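3-oxoacyl-[acyl-carrier-protein] synthase, mitochondrial (PDB 2IX4) catalyses the condensation steps of mitochondrial fatty acid synthesis, extending acyl chains on acyl carrier protein by two carbons taken from malonyl-ACP. Local coordinates at residues R2-G7 and V256-E261; E111-T116 and G167-N172; C241-F246 and S323-D328; G117-G122 and P171-V176. One frame throughout, in Å; residues are numbered along the deposited sequence.

Contact 1. Residues R2-G7 and V256-E261; sequences RVVVTG and VLEEYE
R2 meets Y260 twice. Its O accepts a bond from Y260 N at 2.9 Å, while the side chains run alongside each other, Y260 CE2 sitting over one face of the guanidinium, 3.8 Å from R2 NH1, with the flat groups turned 66° apart; R2 NH2 itself ends in a salt bridge to E273. A water joins R2 N to E259 OE2, the N-cap oxygen that also accepts E261 N, and E259 OE1 accepts H262 N. V3 follows, its CG1 3.8 Å from L257 CD2 beneath helix 181-195. At V4, N and O both bond to E258, the V4 N to E258 O bond being 2.8 Å and almost straight, and CG1 rests 3.7 Å from Y260 CD1. This is an antiparallel ladder in the mixed sheet of the thiolase fold, joining strand 3-12 to strand 251-259, with V3, V5, L257 and E259 on one face and V4, V256 and E258 on the other. V5 CG2 also touches L257 CD2. T6 N-H bonds to V256 O, and T6 OG1 reaches the anti lone pair of E258 OE2 at 2.7 Å, brought there by E258 CG lying between backbone N and carbonyl carbon (chi1 71°) and an extended chain beyond. An alanine at E258 would probably leave T6 OG1 and R266 without the OE2 they share, and H262 ND1 without its OE1 partner. G7 O accepts V256 N.

Contact 2. Residues E111-T116 and G167-N172; sequences EEKERT and GFQGPN
K113 O and T116 O receive the amides of Q169 and G170, docking the end of helix 110-114 and the start of strand 116-122 onto the loop that closes a beta-alpha-beta crossover of the thiolase fold, the loop between helix 157-166 and strand 172-173. The tight part is buried. T116 CG2, anti to its backbone N, stands over the centre of the F168 ring in a CH-pi contact, 3.5 Å from the centroid and only 7° off the normal. Beside it, G170 N bonds to T116 O at 2.8 Å, and G170 CA lies 3.4 Å from E114 O; a side chain on G170 would run into the T116 carbonyl carbon. The other side is looser, with K113, E114 and G167 partly exposed. There the extended K113 chain passes G167 O, its CB at 3.3 Å. The second subunit covers E114 and Q169, whose planes are strongly turned: E114 OE2 makes a salt bridge, and Q169 OE1 a hydrogen bond, to K294 NZ of that subunit. Q169 NE2 instead bonds to E110 and to G167 O, the latter in its amide plane. K113 O has two donors: Q169 N at 2.9 Å and T116 N at 3.2 Å reach it from opposite faces of its carbonyl plane.

Contact 3. Residues C241-F246 and S323-D328; sequences CDRDGF and STPIGD
S323 O accepts the amide of G245 at 2.9 Å, the donor lying in its carbonyl plane. The hydroxyl of S323, anti to the backbone N (chi1 -166°), bonds to R237 N and to a water 2.7 Å from S323 OG that also accepts D244 N, so solvent ties the segments beside the direct bond. T324 O is gripped from opposite faces of its plane: D328 N bonds within the helix turn, and R243 NE comes from above at 2.9 Å, the oxygen lying in the guanidinium plane. The methyl T324 CG2 meets the edge of the F246 ring, 4.3 Å from CD2. P325 contributes O to R243 NH2 at 2.8 Å, and its ring CG packs 3.6 Å from R243 O. The R243 chain, straight from CG to NE, thus lays its guanidinium across the first turn of helix 325-339; NH1 bonds to D240 O, and NH2 also makes a salt bridge to D391. D328 slides past in the opposite direction: CB covers one guanidinium face at 3.4 Å from NE, OD1 accepts T324 N, and OD2 offers R243 a long salt bridge, out of plane, while also bonded to F239 N. F246 meets H359 edge-to-face, its side chain about 5 Å from bound hexanoic acid (nearest atoms). Through F246 the loop borders the ketosynthase active site, with predicted catalytic C179, H320 and H359, and the helix start backs that loop.

Contact 4. Residues G117-G122 and P171-V176; sequences GVSIGG and PNHAAV
S119 OG is held by two partners, H173 ND1 at 2.9 Å and the backbone S185 O of helix 181-195. The serine oxygen meets the imidazole at its edge, near the ring plane, because both groups stand anti to their backbone N (S119 chi1 -173°, H173 chi1 -176°) and lie on the same face of a short parallel strand pair. The pairing is carried by V118, whose N bonds to P171 O at 2.8 Å and whose O accepts H173 N at 2.9 Å, each donor nearly along the C=O axis. It then loosens: S119 CA still makes a CA-H...O contact to H173 O at 3.3 Å, but S159 OG bonds to both H173 O and I120 N, standing between the strands where a direct bond would continue. Beyond this point the contact is packing, A174 CB lying 4.0 Å from G121 CA and V176 CG1 3.2 Å from G122 O. That buried oxygen has no polar partner in the model. The glycines G117 and G121 let residues 171-175 come close, since any side chain there would run into P171 O and A175 O. H173 NE2 bonds to D188 of the second subunit, and A174 and V176 extend backbone bonds to that subunit. An alanine at H173 would probably leave that D188 without its mate and S119 OG with one grip fewer. With a carboxylate on NE2, and a serine shared between ND1 and a carbonyl, a protonated, possibly cationic, H173 ring may be favoured at this dimer interface.

From the N terminus, residues 2-7 open a long loop, which contact 1 closes only at 256-261. Contacts 2 and 4 nest inside it. Contact 2 starts at 111-116 and contact 4 immediately after it at 117-122, and both end on one stretch, sharing P171 and N172, so they join helix 110-114 and strand 116-122 to the close of the crossover. Contacts 4 and 1 belong to the same mixed sheet; contacts 2 and 4 both face the second subunit. Contact 3 begins at 241-246, before contact 1 closes, and ends at 323-328, so the two cross; it ties the loop before strand 251-259 to the start of helix 325-339, its centre about 36 Å from that of contact 1.

Contact 1. Residues R2-G7 and V256-E261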
loop_
_atom_site.group_PDB
_atom_site.type_symbol
_atom_site.label_atom_id
_atom_site.label_comp_id
_atom_site.label_asym_id
_atom_site.label_seq_id
_atom_site.Cartn_x
_atom_site.Cartn_y
_atom_site.Cartn_z
ATOM N N ARG A 2 -6.332 21.712 11.517
ATOM C CA ARG A 2 -6.510 20.628 12.480
ATOM C C ARG A 2 -7.468 19.574 11.934
ATOM O O ARG A 2 -8.359 19.882 11.138
ATOM C CB ARG A 2 -7.015 21.179 13.814
ATOM C CG ARG A 2 -6.075 22.197 14.451
ATOM C CD ARG A 2 -6.771 22.974 15.548
ATOM N NE ARG A 2 -6.856 22.215 16.793
ATOM C CZ ARG A 2 -7.393 22.678 17.917
ATOM N NH1 ARG A 2 -7.904 23.903 17.963
ATOM N NH2 ARG A 2 -7.421 21.915 19.000
ATOM N N VAL A 3 -7.271 18.331 12.368
ATOM C CA VAL A 3 -8.027 17.191 11.849
ATOM C C VAL A 3 -8.801 16.514 12.976
ATOM O O VAL A 3 -8.223 16.119 13.991
ATOM C CB VAL A 3 -7.099 16.169 11.136
ATOM C CG1 VAL A 3 -7.904 15.009 10.557
ATOM C CG2 VAL A 3 -6.285 16.858 10.036
ATOM N N VAL A 4 -10.112 16.397 12.792
ATOM C CA VAL A 4 -10.976 15.774 13.794
ATOM C C VAL A 4 -11.702 14.543 13.245
ATOM O O VAL A 4 -11.785 14.346 12.030
ATOM C CB VAL A 4 -12.002 16.774 14.409
ATOM C CG1 VAL A 4 -11.293 17.897 15.152
ATOM C CG2 VAL A 4 -12.957 17.322 13.351
ATOM N N VAL A 5 -12.217 13.722 14.154
ATOM C CA VAL A 5 -12.929 12.503 13.800
ATOM C C VAL A 5 -14.419 12.748 13.995
ATOM O O VAL A 5 -14.851 13.114 15.091
ATOM C CB VAL A 5 -12.469 11.311 14.670
ATOM C CG1 VAL A 5 -13.204 10.040 14.270
ATOM C CG2 VAL A 5 -10.960 11.112 14.554
ATOM N N THR A 6 -15.198 12.550 12.932
ATOM C CA THR A 6 -16.632 12.841 12.961
ATOM C C THR A 6 -17.515 11.618 12.702
ATOM O O THR A 6 -18.736 11.700 12.812
ATOM C CB THR A 6 -17.008 13.967 11.962
ATOM O OG1 THR A 6 -16.493 13.654 10.662
ATOM C CG2 THR A 6 -16.447 15.303 12.415
ATOM N N GLY A 7 -16.898 10.488 12.367
ATOM C CA GLY A 7 -17.645 9.261 12.111
ATOM C C GLY A 7 -16.823 8.021 12.381
ATOM O O GLY A 7 -15.637 7.982 12.061
ATOM N N VAL A 256 -14.191 8.642 9.665
ATOM C CA VAL A 256 -14.286 9.857 8.871
ATOM C C VAL A 256 -13.428 10.918 9.549
ATOM O O VAL A 256 -13.709 11.339 10.674
ATOM C CB VAL A 256 -15.744 10.348 8.706
ATOM C CG1 VAL A 256 -15.785 11.672 7.950
ATOM C CG2 VAL A 256 -16.578 9.304 7.979
ATOM N N LEU A 257 -12.357 11.307 8.868
ATOM C CA LEU A 257 -11.519 12.411 9.292
ATOM C C LEU A 257 -11.950 13.651 8.529
ATOM O O LEU A 257 -12.300 13.565 7.350
ATOM C CB LEU A 257 -10.057 12.112 8.978
ATOM C CG LEU A 257 -9.358 10.971 9.714
ATOM C CD1 LEU A 257 -8.147 10.522 8.922
ATOM C CD2 LEU A 257 -8.961 11.399 11.127
ATOM N N GLU A 258 -11.947 14.800 9.196
ATOM C CA GLU A 258 -12.191 16.058 8.501
ATOM C C GLU A 258 -11.575 17.266 9.183
ATOM O O GLU A 258 -11.347 17.271 10.393
ATOM C CB GLU A 258 -13.685 16.275 8.185
ATOM C CG GLU A 258 -14.595 16.581 9.336
ATOM C CD GLU A 258 -16.046 16.746 8.887
ATOM O OE1 GLU A 258 -16.396 17.793 8.294
ATOM O OE2 GLU A 258 -16.850 15.825 9.130
ATOM N N GLU A 259 -11.295 18.283 8.374
ATOM C CA GLU A 259 -10.731 19.531 8.853
ATOM C C GLU A 259 -11.685 20.183 9.859
ATOM O O GLU A 259 -12.899 20.214 9.650
ATOM C CB GLU A 259 -10.409 20.454 7.669
ATOM C CG GLU A 259 -9.573 21.677 8.019
ATOM C CD GLU A 259 -10.424 22.837 8.495
ATOM O OE1 GLU A 259 -11.555 22.990 7.983
ATOM O OE2 GLU A 259 -9.968 23.588 9.382
ATOM N N TYR A 260 -11.108 20.686 10.948
ATOM C CA TYR A 260 -11.850 21.171 12.113
ATOM C C TYR A 260 -12.875 22.269 11.797
ATOM O O TYR A 260 -14.030 22.190 12.235
ATOM C CB TYR A 260 -10.853 21.609 13.199
ATOM C CG TYR A 260 -11.448 22.039 14.528
ATOM C CD1 TYR A 260 -12.568 21.401 15.067
ATOM C CD2 TYR A 260 -10.857 23.065 15.265
ATOM C CE1 TYR A 260 -13.100 21.795 16.288
ATOM C CE2 TYR A 260 -11.381 23.467 16.490
ATOM C CZ TYR A 260 -12.500 22.827 16.993
ATOM O OH TYR A 260 -13.018 23.218 18.204
ATOM N N GLU A 261 -12.464 23.276 11.032
ATOM C CA GLU A 261 -13.373 24.369 10.658
ATOM C C GLU A 261 -14.522 23.884 9.774
ATOM O O GLU A 261 -15.658 24.342 9.921
ATOM C CB GLU A 261 -12.619 25.517 9.974
ATOM C CG GLU A 261 -11.595 26.221 10.866
ATOM C CD GLU A 261 -12.213 26.866 12.097
ATOM O OE1 GLU A 261 -13.350 27.387 12.009
ATOM O OE2 GLU A 261 -11.553 26.856 13.156
HETATM O O HOH W 1 -8.326 23.743 11.394
#

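Contact 2. Residues E111-T116 and G167-N172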
loop_
_atom_site.group_PDB
_atom_site.type_symbol
_atom_site.label_atom_id
_atom_site.label_comp_id
_atom_site.label_asym_id
_atom_site.label_seq_id
_atom_site.Cartn_x
_atom_site.Cartn_y
_atom_site.Cartn_z
ATOM N N GLU A 111 -18.953 19.764 -5.530
ATOM C CA GLU A 111 -17.936 20.517 -4.791
ATOM C C GLU A 111 -17.435 19.780 -3.541
ATOM O O GLU A 111 -16.224 19.689 -3.314
ATOM C CB GLU A 111 -18.463 21.910 -4.428
ATOM C CG GLU A 111 -17.473 22.778 -3.662
ATOM C CD GLU A 111 -17.868 24.242 -3.655
ATOM O OE1 GLU A 111 -17.193 25.037 -4.340
ATOM O OE2 GLU A 111 -18.858 24.598 -2.979
ATOM N N GLU A 112 -18.378 19.262 -2.752
ATOM C CA GLU A 112 -18.083 18.534 -1.518
ATOM C C GLU A 112 -17.516 17.145 -1.820
ATOM O O GLU A 112 -16.587 16.689 -1.151
ATOM C CB GLU A 112 -19.342 18.416 -0.645
ATOM C CG GLU A 112 -19.972 19.754 -0.241
ATOM C CD GLU A 112 -21.265 19.602 0.558
ATOM O OE1 GLU A 112 -21.497 20.430 1.466
ATOM O OE2 GLU A 112 -22.055 18.673 0.282
ATOM N N LYS A 113 -18.084 16.491 -2.833
ATOM C CA LYS A 113 -17.643 15.163 -3.291
ATOM C C LYS A 113 -16.185 15.185 -3.747
ATOM O O LYS A 113 -15.413 14.274 -3.445
ATOM C CB LYS A 113 -18.512 14.691 -4.457
ATOM C CG LYS A 113 -19.880 14.145 -4.083
ATOM C CD LYS A 113 -20.582 13.650 -5.340
ATOM C CE LYS A 113 -21.870 12.918 -5.029
ATOM N NZ LYS A 113 -22.456 12.326 -6.265
ATOM N N GLU A 114 -15.826 16.239 -4.477
ATOM C CA GLU A 114 -14.462 16.441 -4.967
ATOM C C GLU A 114 -13.474 16.739 -3.843
ATOM O O GLU A 114 -12.268 16.519 -3.998
ATOM C CB GLU A 114 -14.432 17.574 -5.996
ATOM C CG GLU A 114 -15.014 17.206 -7.353
ATOM C CD GLU A 114 -15.138 18.400 -8.288
ATOM O OE1 GLU A 114 -14.491 19.443 -8.040
ATOM O OE2 GLU A 114 -15.890 18.295 -9.278
ATOM N N ARG A 115 -13.984 17.236 -2.719
ATOM C CA ARG A 115 -13.147 17.528 -1.549
ATOM C C ARG A 115 -13.098 16.379 -0.536
ATOM O O ARG A 115 -12.486 16.507 0.526
ATOM C CB ARG A 115 -13.586 18.838 -0.875
ATOM C CG ARG A 115 -13.244 20.103 -1.670
ATOM C CD ARG A 115 -11.733 20.241 -1.905
ATOM N NE ARG A 115 -11.006 20.617 -0.693
ATOM C CZ ARG A 115 -9.680 20.628 -0.577
ATOM N NH1 ARG A 115 -8.911 20.272 -1.596
ATOM N NH2 ARG A 115 -9.116 20.993 0.567
ATOM N N THR A 116 -13.736 15.261 -0.881
ATOM C CA THR A 116 -13.738 14.058 -0.045
ATOM C C THR A 116 -12.926 12.941 -0.695
ATOM O O THR A 116 -13.196 12.546 -1.826
ATOM C CB THR A 116 -15.174 13.551 0.208
ATOM O OG1 THR A 116 -15.981 14.628 0.700
ATOM C CG2 THR A 116 -15.180 12.399 1.223
ATOM N N GLY A 167 -19.196 8.610 -4.793
ATOM C CA GLY A 167 -18.784 9.639 -5.742
ATOM C C GLY A 167 -17.675 10.516 -5.195
ATOM O O GLY A 167 -17.588 11.693 -5.535
ATOM N N PHE A 168 -16.828 9.938 -4.349
ATOM C CA PHE A 168 -15.756 10.688 -3.700
ATOM C C PHE A 168 -14.559 10.841 -4.633
ATOM O O PHE A 168 -13.934 9.847 -5.020
ATOM C CB PHE A 168 -15.349 10.030 -2.372
ATOM C CG PHE A 168 -16.413 10.093 -1.298
ATOM C CD1 PHE A 168 -16.412 9.173 -0.256
ATOM C CD2 PHE A 168 -17.415 11.066 -1.330
ATOM C CE1 PHE A 168 -17.383 9.221 0.747
ATOM C CE2 PHE A 168 -18.394 11.122 -0.335
ATOM C CZ PHE A 168 -18.377 10.196 0.706
ATOM N N GLN A 169 -14.245 12.088 -4.984
ATOM C CA GLN A 169 -13.246 12.382 -6.015
ATOM C C GLN A 169 -12.004 13.105 -5.487
ATOM O O GLN A 169 -11.198 13.623 -6.267
ATOM C CB GLN A 169 -13.884 13.160 -7.168
ATOM C CG GLN A 169 -15.001 12.401 -7.871
ATOM C CD GLN A 169 -15.937 13.313 -8.635
ATOM O OE1 GLN A 169 -15.569 13.872 -9.664
ATOM N NE2 GLN A 169 -17.159 13.459 -8.138
ATOM N N GLY A 170 -11.855 13.132 -4.165
ATOM C CA GLY A 170 -10.618 13.581 -3.537
ATOM C C GLY A 170 -9.565 12.497 -3.670
ATOM O O GLY A 170 -9.767 11.529 -4.410
ATOM N N PRO A 171 -8.435 12.638 -2.952
ATOM C CA PRO A 171 -7.376 11.626 -3.021
ATOM C C PRO A 171 -7.908 10.198 -2.842
ATOM O O PRO A 171 -8.618 9.915 -1.873
ATOM C CB PRO A 171 -6.450 12.007 -1.863
ATOM C CG PRO A 171 -6.643 13.469 -1.693
ATOM C CD PRO A 171 -8.084 13.746 -2.045
ATOM N N ASN A 172 -7.580 9.333 -3.800
ATOM C CA ASN A 172 -7.922 7.914 -3.764
ATOM C C ASN A 172 -6.620 7.173 -3.478
ATOM O O ASN A 172 -5.759 7.056 -4.351
ATOM C CB ASN A 172 -8.537 7.494 -5.110
ATOM C CG ASN A 172 -8.944 6.020 -5.165
ATOM O OD1 ASN A 172 -8.466 5.188 -4.396
ATOM N ND2 ASN A 172 -9.822 5.695 -6.107
#

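Contact 3. Residues C241-F246 and S323-D328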
loop_
_atom_site.group_PDB
_atom_site.type_symbol
_atom_site.label_atom_id
_atom_site.label_comp_id
_atom_site.label_asym_id
_atom_site.label_seq_id
_atom_site.Cartn_x
_atom_site.Cartn_y
_atom_site.Cartn_z
ATOM N N CYS A 241 2.423 -14.631 30.600
ATOM C CA CYS A 241 3.608 -15.495 30.553
ATOM C C CYS A 241 3.464 -16.698 29.617
ATOM O O CYS A 241 4.460 -17.222 29.114
ATOM C CB CYS A 241 3.975 -15.975 31.958
ATOM S SG CYS A 241 4.815 -14.737 32.970
ATOM N N ASP A 242 2.228 -17.129 29.387
ATOM C CA ASP A 242 1.973 -18.314 28.568
ATOM C C ASP A 242 1.567 -18.042 27.117
ATOM O O ASP A 242 1.135 -18.959 26.417
ATOM C CB ASP A 242 0.958 -19.228 29.255
ATOM C CG ASP A 242 1.624 -20.314 30.061
ATOM O OD1 ASP A 242 2.144 -21.273 29.446
ATOM O OD2 ASP A 242 1.635 -20.204 31.307
ATOM N N ARG A 243 1.723 -16.797 26.667
ATOM C CA ARG A 243 1.475 -16.440 25.266
ATOM C C ARG A 243 2.408 -17.218 24.329
ATOM O O ARG A 243 3.562 -17.471 24.673
ATOM C CB ARG A 243 1.599 -14.921 25.054
ATOM C CG ARG A 243 3.002 -14.342 25.254
ATOM C CD ARG A 243 2.974 -12.822 25.325
ATOM N NE ARG A 243 4.311 -12.239 25.460
ATOM C CZ ARG A 243 4.930 -12.009 26.617
ATOM N NH1 ARG A 243 4.346 -12.315 27.767
ATOM N NH2 ARG A 243 6.144 -11.472 26.625
ATOM N N ASP A 244 1.898 -17.612 23.164
ATOM C CA ASP A 244 2.682 -18.428 22.227
ATOM C C ASP A 244 2.481 -18.064 20.745
ATOM O O ASP A 244 2.682 -18.897 19.859
ATOM C CB ASP A 244 2.431 -19.927 22.475
ATOM C CG ASP A 244 1.083 -20.407 21.940
ATOM O OD1 ASP A 244 0.074 -19.674 22.053
ATOM O OD2 ASP A 244 1.040 -21.535 21.401
ATOM N N GLY A 245 2.099 -16.815 20.488
ATOM C CA GLY A 245 1.888 -16.328 19.126
ATOM C C GLY A 245 0.506 -15.718 18.994
ATOM O O GLY A 245 -0.354 -15.946 19.844
ATOM N N PHE A 246 0.283 -14.941 17.938
ATOM C CA PHE A 246 -1.020 -14.300 17.771
ATOM C C PHE A 246 -2.074 -15.210 17.130
ATOM O O PHE A 246 -1.764 -16.282 16.611
ATOM C CB PHE A 246 -0.924 -12.923 17.077
ATOM C CG PHE A 246 -0.504 -12.968 15.632
ATOM C CD1 PHE A 246 -1.445 -13.168 14.622
ATOM C CD2 PHE A 246 0.824 -12.752 15.276
ATOM C CE1 PHE A 246 -1.066 -13.180 13.280
ATOM C CE2 PHE A 246 1.214 -12.763 13.939
ATOM C CZ PHE A 246 0.266 -12.978 12.938
ATOM N N SER A 323 0.216 -10.889 21.530
ATOM C CA SER A 323 0.314 -12.158 22.277
ATOM C C SER A 323 1.518 -12.994 21.821
ATOM O O SER A 323 1.433 -14.221 21.704
ATOM C CB SER A 323 -0.991 -12.970 22.218
ATOM O OG SER A 323 -0.991 -14.013 23.178
ATOM N N THR A 324 2.633 -12.312 21.572
ATOM C CA THR A 324 3.870 -12.969 21.158
ATOM C C THR A 324 4.950 -12.767 22.216
ATOM O O THR A 324 5.121 -11.653 22.717
ATOM C CB THR A 324 4.364 -12.442 19.795
ATOM O OG1 THR A 324 4.575 -11.026 19.870
ATOM C CG2 THR A 324 3.338 -12.738 18.715
ATOM N N PRO A 325 5.671 -13.849 22.572
ATOM C CA PRO A 325 6.721 -13.802 23.605
ATOM C C PRO A 325 7.701 -12.629 23.499
ATOM O O PRO A 325 7.863 -11.887 24.470
ATOM C CB PRO A 325 7.451 -15.136 23.425
ATOM C CG PRO A 325 6.403 -16.050 22.925
ATOM C CD PRO A 325 5.527 -15.216 22.028
ATOM N N ILE A 326 8.335 -12.460 22.340
ATOM C CA ILE A 326 9.321 -11.389 22.157
ATOM C C ILE A 326 8.627 -10.036 21.976
ATOM O O ILE A 326 8.916 -9.083 22.700
ATOM C CB ILE A 326 10.292 -11.689 20.982
ATOM C CG1 ILE A 326 11.257 -12.814 21.374
ATOM C CG2 ILE A 326 11.071 -10.439 20.574
ATOM C CD1 ILE A 326 11.995 -13.452 20.204
ATOM N N GLY A 327 7.693 -9.981 21.031
ATOM C CA GLY A 327 7.000 -8.747 20.667
ATOM C C GLY A 327 6.390 -7.973 21.818
ATOM O O GLY A 327 6.598 -6.764 21.930
ATOM N N ASP A 328 5.635 -8.666 22.670
ATOM C CA ASP A 328 4.923 -8.019 23.778
ATOM C C ASP A 328 5.887 -7.410 24.792
ATOM O O ASP A 328 5.670 -6.293 25.267
ATOM C CB ASP A 328 3.983 -9.006 24.479
ATOM C CG ASP A 328 2.836 -9.465 23.590
ATOM O OD1 ASP A 328 2.942 -9.369 22.350
ATOM O OD2 ASP A 328 1.821 -9.936 24.142
HETATM O O HOH W 2 -0.775 -16.622 22.627
#

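Contact 4. Residues G117-G122 and P171-V176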
loop_
_atom_site.group_PDB
_atom_site.type_symbol
_atom_site.label_atom_id
_atom_site.label_comp_id
_atom_site.label_asym_id
_atom_site.label_seq_id
_atom_site.Cartn_x
_atom_site.Cartn_y
_atom_site.Cartn_z
ATOM N N GLY A 117 -11.937 12.430 0.030
ATOM C CA GLY A 117 -11.127 11.318 -0.457
ATOM C C GLY A 117 -11.283 10.048 0.364
ATOM O O GLY A 117 -12.043 10.002 1.339
ATOM N N VAL A 118 -10.557 9.009 -0.040
ATOM C CA VAL A 118 -10.615 7.707 0.621
ATOM C C VAL A 118 -9.205 7.139 0.750
ATOM O O VAL A 118 -8.433 7.166 -0.211
ATOM C CB VAL A 118 -11.512 6.707 -0.157
ATOM C CG1 VAL A 118 -11.724 5.427 0.645
ATOM C CG2 VAL A 118 -12.866 7.333 -0.500
ATOM N N SER A 119 -8.878 6.643 1.944
ATOM C CA SER A 119 -7.604 5.969 2.205
ATOM C C SER A 119 -7.821 4.746 3.101
ATOM O O SER A 119 -7.646 4.810 4.321
ATOM C CB SER A 119 -6.589 6.928 2.832
ATOM O OG SER A 119 -5.306 6.318 2.927
ATOM N N ILE A 120 -8.218 3.638 2.483
ATOM C CA ILE A 120 -8.466 2.388 3.201
ATOM C C ILE A 120 -7.586 1.305 2.598
ATOM O O ILE A 120 -7.802 0.878 1.462
ATOM C CB ILE A 120 -9.960 1.965 3.130
ATOM C CG1 ILE A 120 -10.867 3.067 3.691
ATOM C CG2 ILE A 120 -10.191 0.639 3.878
ATOM C CD1 ILE A 120 -12.343 2.887 3.361
ATOM N N GLY A 121 -6.582 0.873 3.352
ATOM C CA GLY A 121 -5.654 -0.136 2.870
ATOM C C GLY A 121 -5.977 -1.534 3.356
ATOM O O GLY A 121 -6.645 -1.717 4.371
ATOM N N GLY A 122 -5.508 -2.521 2.603
ATOM C CA GLY A 122 -5.513 -3.910 3.041
ATOM C C GLY A 122 -4.079 -4.401 3.063
ATOM O O GLY A 122 -3.248 -3.927 2.289
ATOM N N PRO A 171 -8.435 12.638 -2.952
ATOM C CA PRO A 171 -7.376 11.626 -3.021
ATOM C C PRO A 171 -7.908 10.198 -2.842
ATOM O O PRO A 171 -8.618 9.915 -1.873
ATOM C CB PRO A 171 -6.450 12.007 -1.863
ATOM C CG PRO A 171 -6.643 13.469 -1.693
ATOM C CD PRO A 171 -8.084 13.746 -2.045
ATOM N N ASN A 172 -7.580 9.333 -3.800
ATOM C CA ASN A 172 -7.922 7.914 -3.764
ATOM C C ASN A 172 -6.620 7.173 -3.478
ATOM O O ASN A 172 -5.759 7.056 -4.351
ATOM C CB ASN A 172 -8.537 7.494 -5.110
ATOM C CG ASN A 172 -8.944 6.020 -5.165
ATOM O OD1 ASN A 172 -8.466 5.188 -4.396
ATOM N ND2 ASN A 172 -9.822 5.695 -6.107
ATOM N N HIS A 173 -6.492 6.677 -2.250
ATOM C CA HIS A 173 -5.196 6.304 -1.685
ATOM C C HIS A 173 -5.270 5.003 -0.881
ATOM O O HIS A 173 -6.349 4.554 -0.483
ATOM C CB HIS A 173 -4.704 7.464 -0.805
ATOM C CG HIS A 173 -3.334 7.272 -0.226
ATOM N ND1 HIS A 173 -3.127 6.922 1.091
ATOM C CD2 HIS A 173 -2.105 7.415 -0.775
ATOM C CE1 HIS A 173 -1.828 6.843 1.325
ATOM N NE2 HIS A 173 -1.186 7.137 0.209
ATOM N N ALA A 174 -4.114 4.384 -0.671
ATOM C CA ALA A 174 -3.988 3.297 0.281
ATOM C C ALA A 174 -2.543 3.225 0.717
ATOM O O ALA A 174 -1.636 3.251 -0.115
ATOM C CB ALA A 174 -4.433 1.975 -0.331
ATOM N N ALA A 175 -2.335 3.179 2.027
ATOM C CA ALA A 175 -1.029 2.863 2.579
ATOM C C ALA A 175 -1.064 1.390 2.943
ATOM O O ALA A 175 -2.035 0.921 3.534
ATOM C CB ALA A 175 -0.741 3.712 3.797
ATOM N N VAL A 176 -0.029 0.652 2.561
ATOM C CA VAL A 176 0.045 -0.765 2.900
ATOM C C VAL A 176 1.381 -1.042 3.563
ATOM O O VAL A 176 2.434 -0.941 2.935
ATOM C CB VAL A 176 -0.183 -1.688 1.677
ATOM C CG1 VAL A 176 -0.114 -3.145 2.096
ATOM C CG2 VAL A 176 -1.540 -1.400 1.040
#